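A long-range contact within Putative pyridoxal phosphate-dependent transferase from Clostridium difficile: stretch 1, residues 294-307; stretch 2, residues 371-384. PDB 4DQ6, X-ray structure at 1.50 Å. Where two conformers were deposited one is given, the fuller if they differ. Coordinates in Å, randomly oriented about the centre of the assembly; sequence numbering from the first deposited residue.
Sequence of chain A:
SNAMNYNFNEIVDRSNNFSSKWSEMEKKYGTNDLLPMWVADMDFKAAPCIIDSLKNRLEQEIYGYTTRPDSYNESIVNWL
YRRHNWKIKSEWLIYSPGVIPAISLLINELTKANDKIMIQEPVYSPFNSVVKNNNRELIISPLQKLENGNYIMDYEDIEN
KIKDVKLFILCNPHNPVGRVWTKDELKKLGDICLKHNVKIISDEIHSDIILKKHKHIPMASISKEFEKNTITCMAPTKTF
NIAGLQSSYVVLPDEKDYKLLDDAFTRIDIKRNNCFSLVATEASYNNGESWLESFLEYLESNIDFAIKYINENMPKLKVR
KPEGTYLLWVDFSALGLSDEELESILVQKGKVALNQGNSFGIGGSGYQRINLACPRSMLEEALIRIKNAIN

Stretch 1 294-307: SFLEYLESNIDFAI
Stretch 2 371-384: NLACPRSMLEEALI

This is a contact of one helix with a near-parallel helix and the loop that leads into it, in which a polar cluster around Arg376 and Asn302 fastens the start of the second helix, and a small apolar patch packs beside it. Residues 294-307 are helical throughout, and the helix runs on past both ends. In the second stretch, Asn371 is in strand conformation, 372-375 are loop, and 376-384 are helix. The two helix axes approach to 10.8 Å. Their N-to-C directions differ by 23°, with a signed crossing angle of -23°. The CA register pairs Leu299 with Ala373 at 6.5 Å, Asn302 with Arg376 at 6.4 Å, and Ala306 with Leu383 at 7.5 Å. The contact buries 682 Å², both sides summed.

The loop has phi/psi of -99/9 at Leu372, -89/69 at Ala373, -153/164 at Cys374 and -56/148 at Pro375. Pro375 occupies the N-cap position. Ala373 N donates to Asn371 OD1 at 2.9 Å.

Asn302 (chi1 m, -90°; chi2 9°) uses both ends of its amide. Its ND2 donates to Leu372 O at 3.0 Å and to Cys374 O at 2.9 Å, so one side chain holds two carbonyls of the loop. Its OD1 accepts from Arg376 NE at 2.8 Å, with a nearly straight angle of 175°.

Arg376 has chi1 t, chi2 p, chi3 p and chi4 85°. Its CA-to-CB bond points sideways, but the bent chain brings its end nearer to the first helix. NH2 donates to Ser301 OG at 2.8 Å; Ser301 has chi1 t. A water accepts from Arg376 NH2 at 2.9 Å and donates to Tyr298 O at 2.7 Å and Asn302 OD1 at 2.9 Å, closing a bridge. At the first turn of its helix, Arg376 N donates to Tyr298 OH at 2.9 Å and 166°. Tyr298 (chi1 t, chi2 86°) meets this backbone with its ring edge.

The CA-to-CB bond of Phe305 (chi1 t, chi2 84°) points toward the second stretch, and the side chain sits among Arg376, Leu379, Glu380 and Leu383. The Arg376 guanidinium lies flat on it, centres 4.6 Å apart and planes at 12°. Arg376 CD lies over the same ring, 3.9 Å from its centroid. Leu379 CD2 is at the ring edge, 4.1 Å from Phe305 CD2. Leu383 CD1 is 3.7 Å from Phe305 CE2.

The CA-to-CB bond of Ala306 points toward the second stretch, and its small side chain meets three leucines. Its CB lies 3.9 Å from Leu372 CD2, 4.1 Å from Leu383 CD1 and 4.4 Å from Leu379 CD2. Leu372 (chi1 -96°, chi2 p) also places CD2 3.7 Å from Ile303 CG1. Leu379 is t, p and Leu383 is m, t. Earlier in the first stretch, two further apolar contacts are made. Leu299 CD1 (t, p) is 4.3 Å from Leu372 CB, and Phe295 CE1 (chi1 t, chi2 75°) is 4.3 Å from Ala373 CB.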

ATOM      1  N   SER A 294     -10.973 -25.163 -11.802  1.00 15.77           N
ATOM      2  CA  SER A 294     -10.010 -26.279 -11.765  0.50 16.10           C
ATOM      3  C   SER A 294      -9.314 -26.357 -10.412  1.00 15.67           C
ATOM      4  O   SER A 294      -9.163 -27.434  -9.876  1.00 16.45           O
ATOM      5  CB  SER A 294      -8.980 -26.166 -12.882  0.50 16.38           C
ATOM      6  OG  SER A 294      -8.164 -27.350 -13.075  0.50 15.98           O
ATOM      7  N   PHE A 295      -8.969 -25.185  -9.822  1.00 14.70           N
ATOM      8  CA  PHE A 295      -8.342 -25.136  -8.529  1.00 14.81           C
ATOM      9  C   PHE A 295      -9.336 -25.707  -7.503  1.00 13.97           C
ATOM     10  O   PHE A 295      -8.927 -26.491  -6.643  1.00 14.01           O
ATOM     11  CB  PHE A 295      -8.016 -23.677  -8.109  1.00 14.64           C
ATOM     12  CG  PHE A 295      -7.819 -23.498  -6.640  1.00 14.86           C
ATOM     13  CD1 PHE A 295      -6.679 -23.925  -6.039  1.00 14.41           C
ATOM     14  CD2 PHE A 295      -8.792 -22.924  -5.827  1.00 15.14           C
ATOM     15  CE1 PHE A 295      -6.471 -23.793  -4.683  1.00 14.71           C
ATOM     16  CE2 PHE A 295      -8.580 -22.774  -4.476  1.00 14.94           C
ATOM     17  CZ  PHE A 295      -7.456 -23.192  -3.881  1.00 14.24           C
ATOM     18  N   LEU A 296     -10.628 -25.370  -7.605  1.00 13.51           N
ATOM     19  CA  LEU A 296     -11.592 -25.815  -6.598  1.00 14.59           C
ATOM     20  C   LEU A 296     -11.800 -27.317  -6.652  1.00 15.31           C
ATOM     21  O   LEU A 296     -11.996 -27.978  -5.632  1.00 14.85           O
ATOM     22  CB  LEU A 296     -12.880 -25.059  -6.737  1.00 15.49           C
ATOM     23  CG  LEU A 296     -12.909 -23.579  -6.328  1.00 13.94           C
ATOM     24  CD1 LEU A 296     -14.229 -22.991  -6.784  1.00 14.23           C
ATOM     25  CD2 LEU A 296     -12.703 -23.364  -4.814  1.00 14.87           C
ATOM     26  N   GLU A 297     -11.701 -27.886  -7.839  1.00 16.37           N
ATOM     27  CA  GLU A 297     -11.706 -29.365  -7.954  1.00 18.45           C
ATOM     28  C   GLU A 297     -10.473 -30.045  -7.304  1.00 17.23           C
ATOM     29  O   GLU A 297     -10.583 -31.015  -6.572  1.00 17.03           O
ATOM     30  CB  GLU A 297     -11.790 -29.743  -9.425  1.00 22.77           C
ATOM     31  CG  GLU A 297     -13.167 -29.507  -9.970  1.00 28.74           C
ATOM     32  CD  GLU A 297     -14.114 -30.681  -9.712  1.00 34.36           C
ATOM     33  OE1 GLU A 297     -13.677 -31.698  -9.117  1.00 42.11           O
ATOM     34  OE2 GLU A 297     -15.308 -30.578 -10.100  1.00 44.02           O
ATOM     35  N   TYR A 298      -9.314 -29.449  -7.559  1.00 15.45           N
ATOM     36  CA  TYR A 298      -8.088 -29.911  -6.952  1.00 15.80           C
ATOM     37  C   TYR A 298      -8.120 -29.797  -5.416  1.00 15.34           C
ATOM     38  O   TYR A 298      -7.728 -30.693  -4.744  1.00 15.54           O
ATOM     39  CB  TYR A 298      -6.890 -29.202  -7.578  1.00 15.44           C
ATOM     40  CG  TYR A 298      -5.562 -29.888  -7.293  1.00 16.59           C
ATOM     41  CD1 TYR A 298      -5.146 -30.894  -8.095  1.00 16.93           C
ATOM     42  CD2 TYR A 298      -4.809 -29.624  -6.144  1.00 15.64           C
ATOM     43  CE1 TYR A 298      -3.945 -31.555  -7.903  1.00 18.15           C
ATOM     44  CE2 TYR A 298      -3.568 -30.273  -5.917  1.00 16.48           C
ATOM     45  CZ  TYR A 298      -3.157 -31.266  -6.808  1.00 16.97           C
ATOM     46  OH  TYR A 298      -1.944 -31.906  -6.537  1.00 17.51           O
ATOM     47  N   LEU A 299      -8.621 -28.663  -4.902  1.00 14.02           N
ATOM     48  CA  LEU A 299      -8.689 -28.443  -3.494  1.00 14.15           C
ATOM     49  C   LEU A 299      -9.609 -29.430  -2.846  1.00 14.17           C
ATOM     50  O   LEU A 299      -9.268 -29.979  -1.814  1.00 14.28           O
ATOM     51  CB  LEU A 299      -9.226 -27.041  -3.267  1.00 13.00           C
ATOM     52  CG  LEU A 299      -9.517 -26.711  -1.830  1.00 12.77           C
ATOM     53  CD1 LEU A 299      -8.200 -26.778  -1.106  1.00 13.69           C
ATOM     54  CD2 LEU A 299     -10.145 -25.320  -1.814  1.00 13.49           C
ATOM     55  N   GLU A 300     -10.784 -29.636  -3.428  1.00 14.94           N
ATOM     56  CA  GLU A 300     -11.717 -30.545  -2.802  1.00 15.38           C
ATOM     57  C   GLU A 300     -11.174 -31.963  -2.757  1.00 15.50           C
ATOM     58  O   GLU A 300     -11.355 -32.699  -1.774  1.00 16.01           O
ATOM     59  CB  GLU A 300     -13.088 -30.487  -3.448  1.00 17.26           C
ATOM     60  CG  GLU A 300     -14.132 -31.235  -2.602  1.00 18.80           C
ATOM     61  CD  GLU A 300     -15.561 -30.658  -2.651  1.00 18.39           C
ATOM     62  OE1 GLU A 300     -15.812 -29.660  -3.376  1.00 19.35           O
ATOM     63  OE2 GLU A 300     -16.439 -31.241  -1.927  1.00 20.20           O
ATOM     64  N   SER A 301     -10.450 -32.349  -3.789  1.00 15.37           N
ATOM     65  CA  SER A 301      -9.790 -33.644  -3.735  1.00 16.97           C
ATOM     66  C   SER A 301      -8.730 -33.733  -2.645  1.00 15.41           C
ATOM     67  O   SER A 301      -8.663 -34.695  -1.880  1.00 16.17           O
ATOM     68  CB  SER A 301      -9.197 -33.902  -5.098  1.00 18.51           C
ATOM     69  OG  SER A 301      -8.632 -35.209  -5.171  1.00 21.21           O
ATOM     70  N   ASN A 302      -7.888 -32.706  -2.523  1.00 16.04           N
ATOM     71  CA  ASN A 302      -6.934 -32.601  -1.380  1.00 15.58           C
ATOM     72  C   ASN A 302      -7.643 -32.752  -0.032  1.00 14.86           C
ATOM     73  O   ASN A 302      -7.137 -33.400   0.846  1.00 15.07           O
ATOM     74  CB  ASN A 302      -6.138 -31.286  -1.372  1.00 15.54           C
ATOM     75  CG  ASN A 302      -4.810 -31.355  -2.156  1.00 15.51           C
ATOM     76  OD1 ASN A 302      -4.494 -32.364  -2.887  1.00 16.00           O
ATOM     77  ND2 ASN A 302      -4.071 -30.241  -2.120  1.00 15.30           N
ATOM     78  N   ILE A 303      -8.776 -32.036   0.128  1.00 14.50           N
ATOM     79  CA  ILE A 303      -9.520 -32.052   1.389  1.00 14.74           C
ATOM     80  C   ILE A 303     -10.027 -33.460   1.701  1.00 14.91           C
ATOM     81  O   ILE A 303      -9.811 -33.983   2.788  1.00 15.09           O
ATOM     82  CB  ILE A 303     -10.633 -31.014   1.336  1.00 14.14           C
ATOM     83  CG1 ILE A 303     -10.062 -29.619   1.488  1.00 14.60           C
ATOM     84  CG2 ILE A 303     -11.647 -31.328   2.423  1.00 14.71           C
ATOM     85  CD1 ILE A 303     -11.000 -28.496   1.067  1.00 14.47           C
ATOM     86  N   ASP A 304     -10.621 -34.086   0.708  1.00 16.42           N
ATOM     87  CA  ASP A 304     -11.122 -35.454   0.856  1.00 17.94           C
ATOM     88  C   ASP A 304      -9.969 -36.443   1.170  1.00 18.23           C
ATOM     89  O   ASP A 304     -10.084 -37.271   2.056  1.00 17.92           O
ATOM     90  CB  ASP A 304     -11.902 -35.837  -0.398  1.00 17.94           C
ATOM     91  CG  ASP A 304     -13.239 -35.178  -0.500  1.00 20.47           C
ATOM     92  OD1 ASP A 304     -13.757 -34.655   0.525  1.00 19.56           O
ATOM     93  OD2 ASP A 304     -13.764 -35.181  -1.615  1.00 23.83           O
ATOM     94  N   PHE A 305      -8.832 -36.264   0.501  1.00 17.05           N
ATOM     95  CA  PHE A 305      -7.641 -37.093   0.746  1.00 18.11           C
ATOM     96  C   PHE A 305      -7.147 -36.925   2.178  1.00 17.96           C
ATOM     97  O   PHE A 305      -6.875 -37.914   2.876  1.00 19.01           O
ATOM     98  CB  PHE A 305      -6.540 -36.779  -0.273  1.00 19.09           C
ATOM     99  CG  PHE A 305      -5.210 -37.328   0.114  1.00 20.63           C
ATOM    100  CD1 PHE A 305      -4.902 -38.646  -0.185  1.00 22.30           C
ATOM    101  CD2 PHE A 305      -4.291 -36.572   0.840  1.00 21.10           C
ATOM    102  CE1 PHE A 305      -3.679 -39.182   0.183  1.00 23.08           C
ATOM    103  CE2 PHE A 305      -3.069 -37.102   1.204  1.00 22.34           C
ATOM    104  CZ  PHE A 305      -2.780 -38.415   0.899  1.00 23.16           C
ATOM    105  N   ALA A 306      -7.081 -35.672   2.647  1.00 15.64           N
ATOM    106  CA  ALA A 306      -6.580 -35.395   3.979  1.00 15.67           C
ATOM    107  C   ALA A 306      -7.466 -35.947   5.057  1.00 15.95           C
ATOM    108  O   ALA A 306      -6.992 -36.471   6.035  1.00 16.38           O
ATOM    109  CB  ALA A 306      -6.359 -33.902   4.178  1.00 15.42           C
ATOM    110  N   ILE A 307      -8.763 -35.794   4.891  1.00 17.38           N
ATOM    111  CA  ILE A 307      -9.700 -36.293   5.884  1.00 17.21           C
ATOM    112  C   ILE A 307      -9.670 -37.808   5.928  1.00 17.75           C
ATOM    113  O   ILE A 307      -9.639 -38.383   6.994  1.00 17.54           O
ATOM    114  CB  ILE A 307     -11.113 -35.750   5.619  1.00 17.32           C
ATOM    115  CG1 ILE A 307     -11.139 -34.272   5.908  1.00 18.29           C
ATOM    116  CG2 ILE A 307     -12.160 -36.456   6.463  1.00 18.13           C
ATOM    117  CD1 ILE A 307     -12.385 -33.583   5.436  1.00 19.38           C
ATOM    118  N   ASN A 371      -3.075 -25.507   5.950  1.00 13.92           N
ATOM    119  CA  ASN A 371      -3.240 -24.989   4.610  1.00 14.01           C
ATOM    120  C   ASN A 371      -3.139 -26.049   3.522  1.00 14.49           C
ATOM    121  O   ASN A 371      -2.059 -26.597   3.342  1.00 16.64           O
ATOM    122  CB  ASN A 371      -2.253 -23.845   4.379  1.00 14.20           C
ATOM    123  CG  ASN A 371      -2.389 -23.184   3.028  1.00 14.74           C
ATOM    124  OD1 ASN A 371      -2.950 -23.740   2.075  1.00 16.21           O
ATOM    125  ND2 ASN A 371      -1.735 -22.035   2.894  1.00 15.79           N
ATOM    126  N   LEU A 372      -4.245 -26.337   2.826  1.00 14.23           N
ATOM    127  CA  LEU A 372      -4.290 -27.401   1.806  1.00 15.35           C
ATOM    128  C   LEU A 372      -4.144 -26.942   0.392  1.00 15.04           C
ATOM    129  O   LEU A 372      -4.345 -27.748  -0.554  1.00 15.64           O
ATOM    130  CB  LEU A 372      -5.576 -28.232   2.009  1.00 16.16           C
ATOM    131  CG  LEU A 372      -5.393 -29.513   2.832  1.00 19.14           C
ATOM    132  CD1 LEU A 372      -4.744 -29.225   4.188  1.00 17.61           C
ATOM    133  CD2 LEU A 372      -6.729 -30.264   2.958  1.00 19.83           C
ATOM    134  N   ALA A 373      -3.803 -25.682   0.156  1.00 13.97           N
ATOM    135  CA  ALA A 373      -3.619 -25.136  -1.197  1.00 14.65           C
ATOM    136  C   ALA A 373      -2.184 -25.363  -1.589  1.00 14.70           C
ATOM    137  O   ALA A 373      -1.366 -24.442  -1.711  1.00 14.65           O
ATOM    138  CB  ALA A 373      -3.973 -23.628  -1.244  1.00 13.33           C
ATOM    139  N   CYS A 374      -1.861 -26.650  -1.796  1.00 14.95           N
ATOM    140  CA  CYS A 374      -0.493 -27.034  -2.143  1.00 15.51           C
ATOM    141  C   CYS A 374      -0.570 -28.338  -2.960  1.00 15.48           C
ATOM    142  O   CYS A 374      -1.591 -29.019  -2.915  1.00 15.34           O
ATOM    143  CB  CYS A 374       0.377 -27.235  -0.925  1.00 15.27           C
ATOM    144  SG  CYS A 374      -0.174 -28.541   0.188  1.00 18.90           S
ATOM    145  N   PRO A 375       0.489 -28.711  -3.657  1.00 16.11           N
ATOM    146  CA  PRO A 375       0.436 -29.982  -4.381  1.00 17.22           C
ATOM    147  C   PRO A 375       0.111 -31.166  -3.478  1.00 17.34           C
ATOM    148  O   PRO A 375       0.541 -31.211  -2.323  1.00 17.04           O
ATOM    149  CB  PRO A 375       1.840 -30.096  -4.999  1.00 18.06           C
ATOM    150  CG  PRO A 375       2.257 -28.681  -5.197  1.00 18.15           C
ATOM    151  CD  PRO A 375       1.708 -27.948  -4.005  1.00 16.46           C
ATOM    152  N   ARG A 376      -0.581 -32.180  -4.035  1.00 17.23           N
ATOM    153  CA  ARG A 376      -0.849 -33.394  -3.330  1.00 17.52           C
ATOM    154  C   ARG A 376       0.369 -33.983  -2.653  1.00 17.61           C
ATOM    155  O   ARG A 376       0.294 -34.445  -1.514  1.00 18.77           O
ATOM    156  CB  ARG A 376      -1.512 -34.435  -4.263  1.00 18.79           C
ATOM    157  CG  ARG A 376      -1.862 -35.748  -3.571  1.00 19.14           C
ATOM    158  CD  ARG A 376      -2.835 -35.634  -2.408  1.00 19.17           C
ATOM    159  NE  ARG A 376      -4.085 -35.126  -2.910  1.00 18.48           N
ATOM    160  CZ  ARG A 376      -5.054 -35.845  -3.445  1.00 20.31           C
ATOM    161  NH1 ARG A 376      -4.940 -37.168  -3.582  1.00 21.06           N
ATOM    162  NH2 ARG A 376      -6.106 -35.235  -3.960  1.00 19.58           N
ATOM    163  N   SER A 377       1.502 -34.025  -3.376  1.00 18.50           N
ATOM    164  CA  SER A 377       2.741 -34.572  -2.847  1.00 19.68           C
ATOM    165  C   SER A 377       3.156 -33.877  -1.529  1.00 19.14           C
ATOM    166  O   SER A 377       3.638 -34.533  -0.622  1.00 18.83           O
ATOM    167  CB  SER A 377       3.846 -34.519  -3.925  1.00 20.50           C
ATOM    168  OG  SER A 377       3.671 -35.534  -4.871  0.50 20.09           O
ATOM    169  N   MET A 378       3.038 -32.545  -1.494  1.00 19.19           N
ATOM    170  CA  MET A 378       3.431 -31.762  -0.324  1.00 18.61           C
ATOM    171  C   MET A 378       2.447 -31.990   0.833  1.00 17.68           C
ATOM    172  O   MET A 378       2.827 -32.123   1.979  1.00 19.09           O
ATOM    173  CB  MET A 378       3.446 -30.279  -0.682  1.00 19.81           C
ATOM    174  CG  MET A 378       3.701 -29.362   0.480  1.00 20.41           C
ATOM    175  SD  MET A 378       4.076 -27.691  -0.097  1.00 23.04           S
ATOM    176  CE  MET A 378       3.920 -26.795   1.469  1.00 23.53           C
ATOM    177  N   LEU A 379       1.177 -32.081   0.494  1.00 17.39           N
ATOM    178  CA  LEU A 379       0.139 -32.398   1.477  1.00 16.92           C
ATOM    179  C   LEU A 379       0.357 -33.758   2.121  1.00 18.13           C
ATOM    180  O   LEU A 379       0.330 -33.916   3.338  1.00 17.05           O
ATOM    181  CB  LEU A 379      -1.239 -32.318   0.822  1.00 16.81           C
ATOM    182  CG  LEU A 379      -2.421 -32.705   1.724  1.00 16.10           C
ATOM    183  CD1 LEU A 379      -2.516 -31.970   3.103  1.00 16.18           C
ATOM    184  CD2 LEU A 379      -3.749 -32.538   0.970  1.00 17.78           C
ATOM    185  N   GLU A 380       0.648 -34.752   1.288  1.00 18.58           N
ATOM    186  CA  GLU A 380       1.002 -36.102   1.814  1.00 20.67           C
ATOM    187  C   GLU A 380       2.176 -36.031   2.790  1.00 20.01           C
ATOM    188  O   GLU A 380       2.165 -36.615   3.865  1.00 20.69           O
ATOM    189  CB  GLU A 380       1.244 -37.178   0.735  1.00 21.87           C
ATOM    190  CG  GLU A 380       1.988 -38.358   1.387  0.50 22.97           C
ATOM    191  CD  GLU A 380       2.320 -39.527   0.483  0.50 25.40           C
ATOM    192  OE1 GLU A 380       3.111 -39.400  -0.479  0.50 24.22           O
ATOM    193  OE2 GLU A 380       1.817 -40.615   0.817  0.50 27.15           O
ATOM    194  N   GLU A 381       3.235 -35.329   2.394  1.00 20.59           N
ATOM    195  CA  GLU A 381       4.379 -35.182   3.246  1.00 21.11           C
ATOM    196  C   GLU A 381       4.029 -34.514   4.554  1.00 19.25           C
ATOM    197  O   GLU A 381       4.523 -34.908   5.599  1.00 19.42           O
ATOM    198  CB  GLU A 381       5.516 -34.437   2.478  1.00 24.17           C
ATOM    199  CG  GLU A 381       6.877 -34.555   3.069  0.50 26.47           C
ATOM    200  CD  GLU A 381       7.825 -33.550   2.458  0.50 27.94           C
ATOM    201  OE1 GLU A 381       7.891 -33.517   1.204  0.50 29.55           O
ATOM    202  OE2 GLU A 381       8.496 -32.800   3.212  0.50 28.79           O
ATOM    203  N   ALA A 382       3.166 -33.521   4.476  1.00 17.73           N
ATOM    204  CA  ALA A 382       2.754 -32.826   5.696  1.00 17.83           C
ATOM    205  C   ALA A 382       1.990 -33.747   6.637  1.00 17.13           C
ATOM    206  O   ALA A 382       2.269 -33.789   7.806  1.00 17.74           O
ATOM    207  CB  ALA A 382       1.902 -31.628   5.362  1.00 16.77           C
ATOM    208  N   LEU A 383       1.141 -34.577   6.091  1.00 17.77           N
ATOM    209  CA  LEU A 383       0.338 -35.498   6.940  1.00 17.89           C
ATOM    210  C   LEU A 383       1.220 -36.575   7.560  1.00 18.44           C
ATOM    211  O   LEU A 383       1.032 -36.960   8.710  1.00 18.51           O
ATOM    212  CB  LEU A 383      -0.839 -36.082   6.169  1.00 18.61           C
ATOM    213  CG  LEU A 383      -1.899 -35.096   5.711  1.00 17.92           C
ATOM    214  CD1 LEU A 383      -2.736 -35.686   4.598  1.00 20.10           C
ATOM    215  CD2 LEU A 383      -2.744 -34.655   6.913  1.00 18.76           C
ATOM    216  N   ILE A 384       2.224 -37.050   6.814  1.00 18.95           N
ATOM    217  CA  ILE A 384       3.200 -38.000   7.343  1.00 20.32           C
ATOM    218  C   ILE A 384       4.014 -37.414   8.505  1.00 20.41           C
ATOM    219  O   ILE A 384       4.205 -38.061   9.546  1.00 20.83           O
ATOM    220  CB  ILE A 384       4.150 -38.476   6.243  1.00 21.73           C
ATOM    221  CG1 ILE A 384       3.413 -39.296   5.177  1.00 21.69           C
ATOM    222  CG2 ILE A 384       5.284 -39.258   6.898  1.00 22.32           C
ATOM    223  CD1 ILE A 384       4.245 -39.500   3.913  1.00 23.74           C
TER
HETATM  224  O   HOH W   1      -6.014 -32.717  -5.378  1.00 20.67           O